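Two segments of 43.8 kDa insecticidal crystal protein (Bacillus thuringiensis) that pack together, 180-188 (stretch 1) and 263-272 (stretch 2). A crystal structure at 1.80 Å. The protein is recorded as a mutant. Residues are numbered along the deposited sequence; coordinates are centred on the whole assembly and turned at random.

Stretch 1 180-188: LVPCIMVND
Stretch 2, residues 263-272: EVGGGTDEIK

How are the two backbones laid against each other? Stretch 1 ends a strand at Pro-182, turns through a 3-10 segment at 183-185 and leaves as loop; Met-185 N donates to Pro-182 O at 2.9 Å, and Val-186 N to Cys-183 O at 2.9 Å. Stretch 2 is mostly loop, with a short 3-10 segment at 269-270, where Ile-271 N reaches Thr-268 O at 2.9 Å, and Ile-271 occupies the N-cap position, right before a helix. The two stretches run antiparallel here: Met-185 CA lies 4.9 Å from Gly-267 CA, and Asn-187 CA 5.2 Å from Gly-265 CA. Together they bury 391 Å².

Which side chains make the apolar contact? Met-185 gives up the most surface. With chi1 m (-63°) and chi2 and chi3 both t, its unbranched chain extends until CE rests 3.6 Å from Ile-271 CG2. Ile-271, its CA-to-CB bond directed toward stretch 1, has chi1 p and chi2 t, and its CD1 lies 4.2 Å from CG1 of Val-181 (chi1 t). Thr-268, with chi1 p, places its methyl CG2 3.8 Å from Met-185 CB and 4.2 Å from Val-181 CG1, while its OG1 is hydrogen-bonded elsewhere in the structure. All four residues are buried, where their methyl and methylene groups can pack away from solvent.

What polar links join the backbones? No direct hydrogen bond crosses between the stretches; two waters bridge them instead. Water 1 donates to Ile-184 O at 3.0 Å and accepts from Gly-266 N at 2.9 Å; water 2 makes a weak bond to Met-185 O at 2.8 Å, as donor, and accepts from Gly-267 N at 2.9 Å. Carbonyls of stretch 1 are thus linked to amides of stretch 2. Gly-267 O also lies close to Met-185 CB, at 3.2 Å, a van der Waals approach.

Why do three glycines suit the crossing, and what closes its outer end? Gly-265 (phi/psi 104/154) and Gly-267 (83/-177) adopt angles at which a CB would jam against the preceding carbonyl oxygen. At Gly-265 a CB would also sit 3.2 Å from Asn-187 CB; without it, Gly-265 CA lies 4.3 Å from that atom. Gly-266 (-84/-23) has no such backbone demand, and a CB there would remain 4.0 Å from Ile-184 O. Asn-187, chi1 t and chi2 41°, sets OD1 3.5 Å from CG1 of exposed Val-264 (chi1 t), while its ND2 is hydrogen-bonded elsewhere in the structure.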

# COMPACT_ATOMS: atom_id res chain seq x y z
N LEU A 180 -5.75 -4.65 -1.88
CA LEU A 180 -5.90 -4.57 -3.34
C LEU A 180 -5.79 -3.12 -3.80
O LEU A 180 -6.46 -2.22 -3.24
CB LEU A 180 -7.26 -5.10 -3.73
CG LEU A 180 -7.42 -6.60 -3.51
CD1 LEU A 180 -8.79 -7.08 -3.97
CD2 LEU A 180 -6.34 -7.32 -4.27
N VAL A 181 -4.97 -2.88 -4.81
CA VAL A 181 -4.75 -1.52 -5.27
C VAL A 181 -5.25 -1.34 -6.69
O VAL A 181 -4.83 -2.05 -7.58
CB VAL A 181 -3.24 -1.14 -5.19
CG1 VAL A 181 -2.96 0.29 -5.76
CG2 VAL A 181 -2.77 -1.27 -3.75
N PRO A 182 -6.13 -0.38 -6.89
CA PRO A 182 -6.62 -0.07 -8.24
C PRO A 182 -5.46 0.11 -9.24
O PRO A 182 -4.50 0.84 -8.97
CB PRO A 182 -7.31 1.26 -8.02
CG PRO A 182 -7.92 1.13 -6.61
CD PRO A 182 -6.75 0.44 -5.85
N CYS A 183 -5.58 -0.49 -10.41
CA CYS A 183 -4.51 -0.43 -11.39
C CYS A 183 -4.22 1.00 -11.83
O CYS A 183 -3.09 1.29 -12.17
CB CYS A 183 -4.79 -1.36 -12.61
SG CYS A 183 -6.28 -0.91 -13.52
N ILE A 184 -5.22 1.88 -11.80
CA ILE A 184 -5.00 3.26 -12.16
C ILE A 184 -3.99 3.95 -11.27
O ILE A 184 -3.40 4.95 -11.68
CB ILE A 184 -6.34 4.07 -12.21
CG1 ILE A 184 -7.09 3.94 -10.88
CG2 ILE A 184 -7.23 3.55 -13.38
CD1 ILE A 184 -8.25 4.96 -10.72
N MET A 185 -3.80 3.43 -10.06
CA MET A 185 -2.86 4.01 -9.10
C MET A 185 -1.49 3.34 -9.19
O MET A 185 -0.59 3.64 -8.39
CB MET A 185 -3.39 3.83 -7.68
CG MET A 185 -4.70 4.55 -7.45
SD MET A 185 -5.43 4.09 -5.89
CE MET A 185 -7.09 4.73 -6.12
N VAL A 186 -1.33 2.44 -10.14
CA VAL A 186 -0.08 1.71 -10.31
C VAL A 186 0.59 2.03 -11.62
O VAL A 186 -0.02 1.89 -12.66
CB VAL A 186 -0.32 0.20 -10.25
CG1 VAL A 186 0.96 -0.56 -10.65
CG2 VAL A 186 -0.81 -0.19 -8.86
N ASN A 187 1.85 2.46 -11.57
CA ASN A 187 2.61 2.71 -12.78
C ASN A 187 3.37 1.44 -13.10
O ASN A 187 4.37 1.13 -12.46
CB ASN A 187 3.55 3.91 -12.59
CG ASN A 187 4.59 4.03 -13.70
OD1 ASN A 187 4.24 3.82 -14.89
ND2 ASN A 187 5.79 4.36 -13.48
N ASP A 188 2.86 0.70 -14.10
CA ASP A 188 3.41 -0.60 -14.52
C ASP A 188 3.80 -0.43 -15.99
O ASP A 188 3.00 -0.65 -16.90
CB ASP A 188 2.36 -1.70 -14.34
CG ASP A 188 2.91 -3.12 -14.60
OD1 ASP A 188 4.00 -3.29 -15.19
OD2 ASP A 188 2.30 -4.14 -14.23
N GLU A 263 6.88 10.87 -10.68
CA GLU A 263 7.38 11.34 -11.98
C GLU A 263 6.44 10.92 -13.11
O GLU A 263 6.26 11.64 -14.10
CB GLU A 263 8.82 10.83 -12.23
CG GLU A 263 9.82 11.14 -11.11
CD GLU A 263 11.25 10.64 -11.39
OE1 GLU A 263 11.68 10.68 -12.56
OE2 GLU A 263 11.95 10.21 -10.42
N VAL A 264 5.85 9.74 -12.95
CA VAL A 264 4.89 9.18 -13.88
C VAL A 264 3.88 8.40 -13.02
O VAL A 264 4.26 7.75 -12.06
CB VAL A 264 5.57 8.20 -14.88
CG1 VAL A 264 4.56 7.24 -15.45
CG2 VAL A 264 6.26 8.96 -16.01
N GLY A 265 2.59 8.49 -13.35
CA GLY A 265 1.60 7.79 -12.54
C GLY A 265 0.83 8.73 -11.62
O GLY A 265 1.31 9.81 -11.29
N GLY A 266 -0.39 8.33 -11.26
CA GLY A 266 -1.24 9.11 -10.38
C GLY A 266 -0.99 8.94 -8.89
O GLY A 266 -1.33 9.81 -8.11
N GLY A 267 -0.40 7.82 -8.48
CA GLY A 267 -0.14 7.59 -7.05
C GLY A 267 -1.31 7.04 -6.22
O GLY A 267 -2.37 6.74 -6.74
N THR A 268 -1.09 6.89 -4.91
CA THR A 268 -2.07 6.26 -4.03
C THR A 268 -2.54 7.17 -2.91
O THR A 268 -3.06 6.69 -1.89
CB THR A 268 -1.44 4.99 -3.42
OG1 THR A 268 -0.09 5.29 -3.04
CG2 THR A 268 -1.29 3.89 -4.47
N ASP A 269 -2.37 8.49 -3.06
CA ASP A 269 -2.75 9.40 -2.01
C ASP A 269 -4.18 9.22 -1.55
O ASP A 269 -4.48 9.41 -0.43
CB ASP A 269 -2.53 10.87 -2.35
CG ASP A 269 -2.55 11.73 -1.12
OD1 ASP A 269 -1.67 11.54 -0.30
OD2 ASP A 269 -3.47 12.51 -0.93
N GLU A 270 -5.04 8.85 -2.47
CA GLU A 270 -6.44 8.75 -2.15
C GLU A 270 -6.84 7.45 -1.48
O GLU A 270 -8.02 7.26 -1.18
CB GLU A 270 -7.33 9.04 -3.37
CG GLU A 270 -7.37 10.51 -3.75
CD GLU A 270 -7.83 10.75 -5.18
OE1 GLU A 270 -7.89 9.80 -5.98
OE2 GLU A 270 -8.11 11.90 -5.52
N ILE A 271 -5.88 6.55 -1.27
CA ILE A 271 -6.18 5.33 -0.53
C ILE A 271 -5.27 5.21 0.69
O ILE A 271 -5.10 4.12 1.26
CB ILE A 271 -6.11 4.04 -1.42
CG1 ILE A 271 -4.72 3.86 -2.03
CG2 ILE A 271 -7.20 4.10 -2.55
CD1 ILE A 271 -4.42 2.43 -2.48
N LYS A 272 -4.67 6.31 1.09
CA LYS A 272 -3.77 6.26 2.25
C LYS A 272 -4.36 5.69 3.54
O LYS A 272 -3.64 5.04 4.32
CB LYS A 272 -3.12 7.63 2.55
CG LYS A 272 -4.10 8.67 3.01
CD LYS A 272 -3.42 10.06 3.08
CE LYS A 272 -4.37 11.16 2.59
NZ LYS A 272 -3.99 12.43 3.28
O HOH W 1 -0.53 5.51 -12.08
O HOH W 2 0.89 5.54 -9.77